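Local coordinates for putative sugar binding protein (Bacteroides vulgatus ATCC 8482, PDB 3KEZ), which probably binds sugars at the outer membrane as a calcium-containing member of the SusD family of nutrient-binding proteins, at residues A[71-82]-A[437-446]; A[186-196]-A[221-231]. All coordinates share one frame; numbering follows the deposited sequence. Where two conformers were deposited one is given.

Interaction 1: A[71-82]-A[437-446]. With EDO (1,2-ethanediol), chain H.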
# COMPACT_ATOMS: atom_id res chain seq x y z
N ASN A 71 -9.29 14.30 -12.43
CA ASN A 71 -9.99 14.61 -13.65
C ASN A 71 -11.02 13.56 -14.05
O ASN A 71 -11.55 13.63 -15.15
CB ASN A 71 -8.97 14.74 -14.80
CG ASN A 71 -9.50 15.49 -15.98
OD1 ASN A 71 -10.15 16.51 -15.81
ND2 ASN A 71 -9.21 15.01 -17.19
N PHE A 72 -11.30 12.57 -13.21
CA PHE A 72 -12.27 11.53 -13.61
C PHE A 72 -13.72 11.92 -13.33
O PHE A 72 -14.01 12.70 -12.40
CB PHE A 72 -11.99 10.17 -12.96
CG PHE A 72 -10.73 9.48 -13.45
CD1 PHE A 72 -10.59 9.11 -14.77
CD2 PHE A 72 -9.71 9.19 -12.57
CE1 PHE A 72 -9.44 8.46 -15.21
CE2 PHE A 72 -8.57 8.54 -13.00
CZ PHE A 72 -8.43 8.18 -14.33
N THR A 73 -14.61 11.38 -14.16
CA THR A 73 -16.05 11.56 -14.02
C THR A 73 -16.69 10.20 -13.86
O THR A 73 -16.04 9.18 -14.10
CB THR A 73 -16.74 12.15 -15.29
OG1 THR A 73 -16.81 11.15 -16.30
CG2 THR A 73 -16.03 13.40 -15.83
N LYS A 74 -17.97 10.17 -13.52
CA LYS A 74 -18.66 8.87 -13.48
C LYS A 74 -18.65 8.17 -14.85
O LYS A 74 -18.79 6.95 -14.95
CB LYS A 74 -20.09 9.00 -12.93
CG LYS A 74 -21.18 9.35 -13.92
CD LYS A 74 -21.21 10.79 -14.27
CE LYS A 74 -22.49 11.12 -15.02
NZ LYS A 74 -23.62 11.04 -14.07
N ASP A 75 -18.53 8.93 -15.91
CA ASP A 75 -18.60 8.32 -17.21
C ASP A 75 -17.24 7.81 -17.66
O ASP A 75 -17.18 6.91 -18.48
CB ASP A 75 -19.24 9.27 -18.22
CG ASP A 75 -20.74 9.48 -17.96
OD1 ASP A 75 -21.48 8.49 -17.78
OD2 ASP A 75 -21.18 10.64 -17.90
N ASN A 76 -16.14 8.33 -17.13
CA ASN A 76 -14.84 7.88 -17.63
C ASN A 76 -13.89 7.31 -16.60
O ASN A 76 -12.75 6.98 -16.90
CB ASN A 76 -14.16 8.98 -18.41
CG ASN A 76 -13.72 10.10 -17.55
OD1 ASN A 76 -13.60 9.96 -16.33
ND2 ASN A 76 -13.46 11.24 -18.16
N GLY A 77 -14.36 7.18 -15.37
CA GLY A 77 -13.51 6.70 -14.30
C GLY A 77 -13.03 5.30 -14.56
O GLY A 77 -13.72 4.51 -15.22
N PRO A 78 -11.84 4.95 -14.02
CA PRO A 78 -11.29 3.62 -14.25
C PRO A 78 -12.11 2.52 -13.60
O PRO A 78 -12.78 2.76 -12.58
CB PRO A 78 -9.93 3.68 -13.56
CG PRO A 78 -10.11 4.63 -12.48
CD PRO A 78 -11.05 5.69 -13.01
N SER A 79 -12.04 1.32 -14.16
CA SER A 79 -12.71 0.16 -13.57
C SER A 79 -11.80 -0.92 -12.99
O SER A 79 -12.28 -1.80 -12.31
CB SER A 79 -13.65 -0.51 -14.58
OG SER A 79 -12.92 -1.02 -15.66
N SER A 80 -10.49 -0.84 -13.24
CA SER A 80 -9.53 -1.88 -12.88
C SER A 80 -9.40 -2.11 -11.37
O SER A 80 -9.26 -3.23 -10.94
CB SER A 80 -8.14 -1.53 -13.42
OG SER A 80 -7.87 -0.12 -13.23
N HIS A 81 -9.40 -1.03 -10.59
CA HIS A 81 -9.26 -1.14 -9.16
C HIS A 81 -10.39 -2.03 -8.66
O HIS A 81 -10.15 -2.97 -7.93
CB HIS A 81 -9.34 0.22 -8.46
CG HIS A 81 -8.50 1.29 -9.09
ND1 HIS A 81 -8.84 1.92 -10.28
CD2 HIS A 81 -7.35 1.87 -8.67
CE1 HIS A 81 -7.92 2.83 -10.56
NE2 HIS A 81 -7.01 2.82 -9.59
N TRP A 82 -11.61 -1.69 -9.07
CA TRP A 82 -12.80 -2.44 -8.69
C TRP A 82 -12.77 -3.93 -9.11
O TRP A 82 -12.88 -4.85 -8.26
CB TRP A 82 -14.00 -1.69 -9.30
CG TRP A 82 -15.33 -2.18 -8.89
CD1 TRP A 82 -16.07 -3.14 -9.50
CD2 TRP A 82 -16.11 -1.72 -7.77
NE1 TRP A 82 -17.27 -3.31 -8.83
CE2 TRP A 82 -17.31 -2.46 -7.76
CE3 TRP A 82 -15.89 -0.78 -6.75
CZ2 TRP A 82 -18.31 -2.26 -6.78
CZ3 TRP A 82 -16.88 -0.57 -5.79
CH2 TRP A 82 -18.08 -1.32 -5.82
N LYS A 437 -13.72 14.20 -4.72
CA LYS A 437 -12.88 13.49 -5.68
C LYS A 437 -11.70 12.78 -5.05
O LYS A 437 -10.94 12.15 -5.76
CB LYS A 437 -12.43 14.39 -6.84
CG LYS A 437 -13.60 15.01 -7.55
CD LYS A 437 -13.27 15.67 -8.90
CE LYS A 437 -13.52 14.69 -10.07
NZ LYS A 437 -13.27 15.29 -11.43
N ILE A 438 -11.55 12.81 -3.72
CA ILE A 438 -10.56 11.94 -3.10
C ILE A 438 -10.99 10.46 -3.22
O ILE A 438 -10.18 9.56 -2.99
CB ILE A 438 -10.26 12.20 -1.58
CG1 ILE A 438 -11.57 12.23 -0.80
CG2 ILE A 438 -9.35 13.40 -1.39
CD1 ILE A 438 -11.41 11.81 0.61
N LEU A 439 -12.28 10.25 -3.54
CA LEU A 439 -12.83 8.93 -3.87
C LEU A 439 -12.95 8.76 -5.38
O LEU A 439 -13.46 9.66 -6.06
CB LEU A 439 -14.23 8.74 -3.26
CG LEU A 439 -14.35 9.11 -1.79
CD1 LEU A 439 -15.75 8.85 -1.27
CD2 LEU A 439 -13.27 8.37 -0.93
N LEU A 440 -12.51 7.62 -5.93
CA LEU A 440 -12.85 7.32 -7.32
C LEU A 440 -14.38 7.14 -7.40
O LEU A 440 -15.02 6.68 -6.43
CB LEU A 440 -12.12 6.06 -7.88
CG LEU A 440 -10.61 6.11 -8.18
CD1 LEU A 440 -10.07 4.78 -8.72
CD2 LEU A 440 -10.25 7.23 -9.15
N PRO A 441 -14.97 7.54 -8.53
CA PRO A 441 -16.37 7.23 -8.68
C PRO A 441 -16.57 5.72 -8.88
O PRO A 441 -15.63 5.01 -9.32
CB PRO A 441 -16.78 8.03 -9.92
CG PRO A 441 -15.49 8.10 -10.76
CD PRO A 441 -14.35 8.04 -9.79
N ILE A 442 -17.76 5.23 -8.56
CA ILE A 442 -18.08 3.81 -8.82
C ILE A 442 -18.01 3.62 -10.33
O ILE A 442 -18.50 4.48 -11.07
CB ILE A 442 -19.45 3.39 -8.24
CG1 ILE A 442 -19.51 3.60 -6.72
CG2 ILE A 442 -19.71 1.91 -8.52
CD1 ILE A 442 -18.43 2.84 -5.89
N PRO A 443 -17.35 2.54 -10.82
CA PRO A 443 -17.22 2.46 -12.27
C PRO A 443 -18.55 2.27 -12.97
O PRO A 443 -19.42 1.54 -12.48
CB PRO A 443 -16.35 1.23 -12.51
CG PRO A 443 -15.77 0.87 -11.18
CD PRO A 443 -16.36 1.69 -10.13
N LYS A 444 -18.69 2.90 -14.13
CA LYS A 444 -19.94 2.86 -14.91
C LYS A 444 -20.44 1.45 -15.15
O LYS A 444 -21.66 1.20 -15.12
CB LYS A 444 -19.77 3.58 -16.27
CG LYS A 444 -21.09 3.80 -17.04
CD LYS A 444 -20.91 4.77 -18.21
CE LYS A 444 -22.26 5.15 -18.82
NZ LYS A 444 -23.11 3.94 -19.02
N LYS A 445 -19.51 0.53 -15.40
CA LYS A 445 -19.90 -0.84 -15.73
C LYS A 445 -20.65 -1.45 -14.55
O LYS A 445 -21.64 -2.16 -14.75
CB LYS A 445 -18.70 -1.69 -16.16
CG LYS A 445 -17.92 -2.35 -15.05
CD LYS A 445 -16.51 -2.80 -15.50
CE LYS A 445 -16.55 -3.92 -16.52
NZ LYS A 445 -15.20 -4.17 -17.10
N GLU A 446 -20.21 -1.11 -13.34
CA GLU A 446 -20.88 -1.57 -12.13
C GLU A 446 -22.21 -0.89 -11.95
O GLU A 446 -23.20 -1.57 -11.66
CB GLU A 446 -20.01 -1.36 -10.89
CG GLU A 446 -20.66 -1.86 -9.60
CD GLU A 446 -20.75 -3.37 -9.52
OE1 GLU A 446 -19.99 -4.04 -10.25
OE2 GLU A 446 -21.58 -3.88 -8.72
C1 EDO H . -19.58 -6.26 -6.39
O1 EDO H . -20.76 -6.27 -7.19
C2 EDO H . -18.66 -7.31 -7.00
O2 EDO H . -18.23 -6.86 -8.29
O HOH W 1 -20.00 5.65 -13.20
O HOH W 2 -16.58 4.19 -15.64
O HOH W 3 -14.14 5.04 -11.75
O HOH W 4 -12.46 -3.50 -15.37
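Leu440 sets its CD1 methyl over a face of the His81 imidazole, 3.5 Å from the ring centroid and 16° off the normal, a CH-pi contact. The same methyl meets Pro78 CG at 3.8 Å, while the other branch, CD2, lies alongside Phe72. Three residues meet the Trp82 side chain: Pro443 lies against it, CG 3.6 Å from Trp82 CB and CD over one face of the indole, Ile442 CD1 touches CZ3, and the Glu446 side chain runs across that of Trp82 at about a right angle. With CG anti to the backbone N (chi1 -173°), Trp82 swings its indole toward Glu446, and its NE1 gives OE1 of that residue a weak, bent bond of 3.2 Å (140°). The other carboxylate oxygen, OE2, takes a bond from ethanediol and another from Asn450. Lys437 NZ, which also bonds Phe70 O, donates to Phe72 O at 2.9 Å.

Waters mortar the two backbones together: one donates to Pro78 O and Pro441 O, a second to Lys74 O and Ile442 O, and a third joins Gly77 O to Lys444 N. Behind this, Thr73 OG1 fixes the bend in an ST turn, accepting from Asp75 N at 2.8 Å. Both segments lead into helices, 80-96 and 444-449; helix 109-134 packs against Trp82, Leu440 and Ile442, and helix 43-50 against His81 and Leu440.

Interaction 2: A[186-196]-A[221-231]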
# COMPACT_ATOMS: atom_id res chain seq x y z
N GLY A 186 5.33 -17.55 10.18
CA GLY A 186 6.36 -16.49 10.25
C GLY A 186 7.62 -16.68 9.40
O GLY A 186 8.51 -15.83 9.39
N ASP A 187 7.72 -17.82 8.71
CA ASP A 187 8.86 -18.07 7.83
C ASP A 187 8.91 -17.08 6.66
O ASP A 187 7.88 -16.57 6.19
CB ASP A 187 8.82 -19.49 7.26
CG ASP A 187 8.93 -20.55 8.33
OD1 ASP A 187 9.16 -20.21 9.49
OD2 ASP A 187 8.80 -21.72 8.00
N PHE A 188 10.14 -16.78 6.23
CA PHE A 188 10.35 -16.09 4.95
C PHE A 188 9.61 -16.82 3.83
O PHE A 188 9.61 -18.05 3.75
CB PHE A 188 11.85 -15.99 4.64
CG PHE A 188 12.15 -15.23 3.41
CD1 PHE A 188 12.29 -13.86 3.46
CD2 PHE A 188 12.30 -15.87 2.19
CE1 PHE A 188 12.59 -13.14 2.33
CE2 PHE A 188 12.58 -15.17 1.04
CZ PHE A 188 12.72 -13.81 1.09
N ASN A 189 8.92 -16.08 2.99
CA ASN A 189 8.08 -16.67 1.94
C ASN A 189 8.00 -15.72 0.78
O ASN A 189 7.16 -14.82 0.72
CB ASN A 189 6.70 -17.03 2.47
CG ASN A 189 5.99 -18.06 1.63
OD1 ASN A 189 6.51 -18.54 0.60
ND2 ASN A 189 4.77 -18.40 2.04
N LYS A 190 8.91 -15.96 -0.15
CA LYS A 190 9.27 -15.03 -1.21
C LYS A 190 8.09 -14.78 -2.11
O LYS A 190 7.55 -15.72 -2.71
CB LYS A 190 10.37 -15.69 -2.06
CG LYS A 190 10.84 -14.91 -3.24
CD LYS A 190 11.64 -13.73 -2.81
CE LYS A 190 12.30 -13.08 -4.02
NZ LYS A 190 13.17 -11.97 -3.55
N GLY A 191 7.69 -13.52 -2.24
CA GLY A 191 6.55 -13.20 -3.10
C GLY A 191 5.20 -13.60 -2.52
O GLY A 191 4.19 -13.50 -3.22
N LYS A 192 5.17 -14.02 -1.25
CA LYS A 192 3.89 -14.38 -0.60
C LYS A 192 3.70 -13.63 0.72
O LYS A 192 4.67 -13.18 1.33
CB LYS A 192 3.82 -15.90 -0.40
CG LYS A 192 3.89 -16.67 -1.74
CD LYS A 192 3.66 -18.16 -1.58
CE LYS A 192 3.85 -18.88 -2.91
NZ LYS A 192 3.40 -18.02 -4.03
N VAL A 193 2.45 -13.52 1.18
CA VAL A 193 2.16 -12.91 2.49
C VAL A 193 2.50 -13.85 3.61
O VAL A 193 2.18 -15.05 3.54
CB VAL A 193 0.67 -12.49 2.59
CG1 VAL A 193 0.36 -11.94 3.97
CG2 VAL A 193 0.42 -11.49 1.53
N ASN A 194 3.18 -13.32 4.63
CA ASN A 194 3.47 -14.09 5.86
C ASN A 194 2.95 -13.39 7.13
O ASN A 194 2.29 -12.35 7.05
CB ASN A 194 4.95 -14.54 5.95
CG ASN A 194 5.86 -13.47 6.39
OD1 ASN A 194 5.42 -12.41 6.76
ND2 ASN A 194 7.19 -13.75 6.38
N ARG A 195 3.18 -14.00 8.30
CA ARG A 195 2.58 -13.45 9.51
C ARG A 195 2.95 -11.97 9.75
O ARG A 195 2.08 -11.14 10.12
CB ARG A 195 2.95 -14.28 10.74
CG ARG A 195 2.17 -13.89 11.98
CD ARG A 195 2.55 -14.77 13.17
NE ARG A 195 2.44 -16.17 12.83
CZ ARG A 195 3.11 -17.16 13.42
NH1 ARG A 195 3.96 -16.91 14.41
NH2 ARG A 195 2.95 -18.41 13.00
N TRP A 196 4.21 -11.64 9.56
CA TRP A 196 4.71 -10.31 9.89
C TRP A 196 4.19 -9.24 8.92
O TRP A 196 3.81 -8.15 9.34
CB TRP A 196 6.25 -10.30 9.99
CG TRP A 196 6.78 -11.56 10.59
CD1 TRP A 196 7.64 -12.43 10.01
CD2 TRP A 196 6.45 -12.12 11.88
NE1 TRP A 196 7.88 -13.50 10.85
CE2 TRP A 196 7.17 -13.32 12.00
CE3 TRP A 196 5.61 -11.73 12.92
CZ2 TRP A 196 7.09 -14.13 13.13
CZ3 TRP A 196 5.51 -12.55 14.04
CH2 TRP A 196 6.26 -13.72 14.14
N ASN A 221 4.61 -6.22 17.75
CA ASN A 221 4.76 -7.67 17.59
C ASN A 221 5.25 -8.03 16.19
O ASN A 221 6.03 -8.97 16.03
CB ASN A 221 3.45 -8.39 17.94
CG ASN A 221 3.15 -8.35 19.44
OD1 ASN A 221 4.06 -8.37 20.27
ND2 ASN A 221 1.89 -8.35 19.78
N ALA A 222 4.83 -7.26 15.19
CA ALA A 222 5.31 -7.46 13.81
C ALA A 222 6.83 -7.31 13.77
O ALA A 222 7.54 -8.11 13.13
CB ALA A 222 4.68 -6.48 12.86
N ILE A 223 7.32 -6.29 14.46
CA ILE A 223 8.76 -6.01 14.51
C ILE A 223 9.52 -7.11 15.23
O ILE A 223 10.52 -7.61 14.71
CB ILE A 223 9.09 -4.62 15.18
CG1 ILE A 223 8.57 -3.45 14.33
CG2 ILE A 223 10.62 -4.46 15.45
CD1 ILE A 223 8.37 -2.15 15.13
N LYS A 224 9.06 -7.47 16.43
CA LYS A 224 9.75 -8.46 17.27
C LYS A 224 9.83 -9.81 16.54
O LYS A 224 10.88 -10.47 16.54
CB LYS A 224 9.06 -8.61 18.64
CG LYS A 224 9.46 -9.85 19.45
CD LYS A 224 9.03 -9.76 20.91
CE LYS A 224 9.27 -11.09 21.65
NZ LYS A 224 9.13 -10.93 23.12
N GLY A 225 8.72 -10.22 15.94
CA GLY A 225 8.67 -11.47 15.18
C GLY A 225 9.51 -11.48 13.91
O GLY A 225 10.24 -12.44 13.66
N ALA A 226 9.39 -10.42 13.10
CA ALA A 226 10.16 -10.33 11.85
C ALA A 226 11.65 -10.30 12.17
O ALA A 226 12.45 -11.01 11.53
CB ALA A 226 9.80 -9.10 11.03
N GLU A 227 12.04 -9.52 13.17
CA GLU A 227 13.47 -9.46 13.50
C GLU A 227 13.99 -10.80 14.08
O GLU A 227 15.10 -11.21 13.76
CB GLU A 227 13.81 -8.22 14.35
CG GLU A 227 13.53 -6.90 13.54
CD GLU A 227 13.84 -5.63 14.28
OE1 GLU A 227 14.15 -5.72 15.50
OE2 GLU A 227 13.80 -4.55 13.64
N LYS A 228 13.19 -11.51 14.89
CA LYS A 228 13.61 -12.88 15.29
C LYS A 228 13.80 -13.78 14.07
O LYS A 228 14.62 -14.68 14.07
CB LYS A 228 12.57 -13.57 16.17
CG LYS A 228 12.48 -13.10 17.60
CD LYS A 228 11.65 -14.06 18.49
CE LYS A 228 11.33 -13.39 19.85
NZ LYS A 228 11.59 -14.28 21.03
N GLU A 229 13.00 -13.56 13.05
CA GLU A 229 13.09 -14.32 11.82
C GLU A 229 14.29 -13.90 10.93
O GLU A 229 14.64 -14.62 9.99
CB GLU A 229 11.75 -14.23 11.08
CG GLU A 229 11.47 -15.35 10.15
CD GLU A 229 11.44 -16.69 10.85
OE1 GLU A 229 11.13 -16.71 12.06
OE2 GLU A 229 11.73 -17.71 10.18
N GLY A 230 14.95 -12.78 11.25
CA GLY A 230 16.16 -12.33 10.56
C GLY A 230 15.97 -11.16 9.61
O GLY A 230 16.90 -10.71 8.93
N TYR A 231 14.74 -10.65 9.54
CA TYR A 231 14.52 -9.42 8.82
C TYR A 231 15.15 -8.29 9.63
O TYR A 231 15.27 -8.35 10.84
CB TYR A 231 13.03 -9.15 8.64
CG TYR A 231 12.22 -10.15 7.82
CD1 TYR A 231 11.60 -11.24 8.43
CD2 TYR A 231 11.99 -9.95 6.46
CE1 TYR A 231 10.80 -12.13 7.71
CE2 TYR A 231 11.19 -10.85 5.71
CZ TYR A 231 10.59 -11.92 6.35
OH TYR A 231 9.81 -12.79 5.65
O HOH W 5 8.88 -18.61 11.70
O HOH W 6 12.45 -17.67 7.59
O HOH W 7 8.94 -13.15 3.28
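Helices 195-209 and 212-229 are consecutive helices joined by a short turn, a helical hairpin in the largely helical fold of this SusD-family protein, and this contact lies where the first begins and the second ends. Trp196 is a knob among Ala222, Gly225, Ala226 and Glu229. Its six-membered ring lies flat on the helix backbone: Gly225 CA stands 3.5 Å from that ring's centroid, 13° off the normal, a CH-pi contact, and Ala226 N lies over the same face. A side chain at Gly225 would run into the indole. Arg195 CB covers the opposite face. Trp196 NE1 bonds Gly186 O at 2.8 Å, in the carbonyl plane on a lone pair, which fixes the ring's rotation. With only an alanine at Trp196, Gly186 O would probably lose its indole donor and a gap would open over Gly225.

Tyr231 follows the Schellman motif at Gly230 that ends the second helix. Its CE1 meets Trp196 CD1 at 3.9 Å, and Phe188 CD1 lies 3.5 Å from Tyr231 OH. The side chains of Asn194 and Tyr231 come at each other from opposite directions, amide and ring planes 87° apart; Asn194 ND2 reaches Tyr231 OH at 2.9 Å in a weak bond (120°) and makes a straighter one to Asp187 O. Asn194 OD1 caps helix 195-209, accepting from Ala197 N and, weakly, from Trp196 N; CG set between the backbone N and the carbonyl carbon lets one amide do both jobs. A water links Tyr231 OH to Asn189 N.

Asp187 OD1 and Glu229 OE2 are only 3.7 Å apart. Water bonded to Asp187 OD1 and weakly to Glu229 OE1, with a second between Phe188 N and Glu229 OE2, would probably ease the repulsion between these like charges.

In the fold
Interactions 1 and 2 sit on opposite sides of the chain's centre, their own centres 36 Å apart and their nearest atoms about 17 Å apart, and they share no residue. Along the chain, 71-82 comes first, then both segments of interaction 2, and 437-446 last. Interaction 1 therefore spans 354 intervening residues and brings the C-terminal region back to the start of helix 80-96, whereas interaction 2 is local: with 24 residues between its segments, it packs the start of helix 195-209 on the end of helix 212-229. One is a long-range closure of the mostly helical fold; the other is packing of consecutive helices, with the side chain of Phe188 about 13 Å from the calcium ion. Interaction 1 lies away from that metal site.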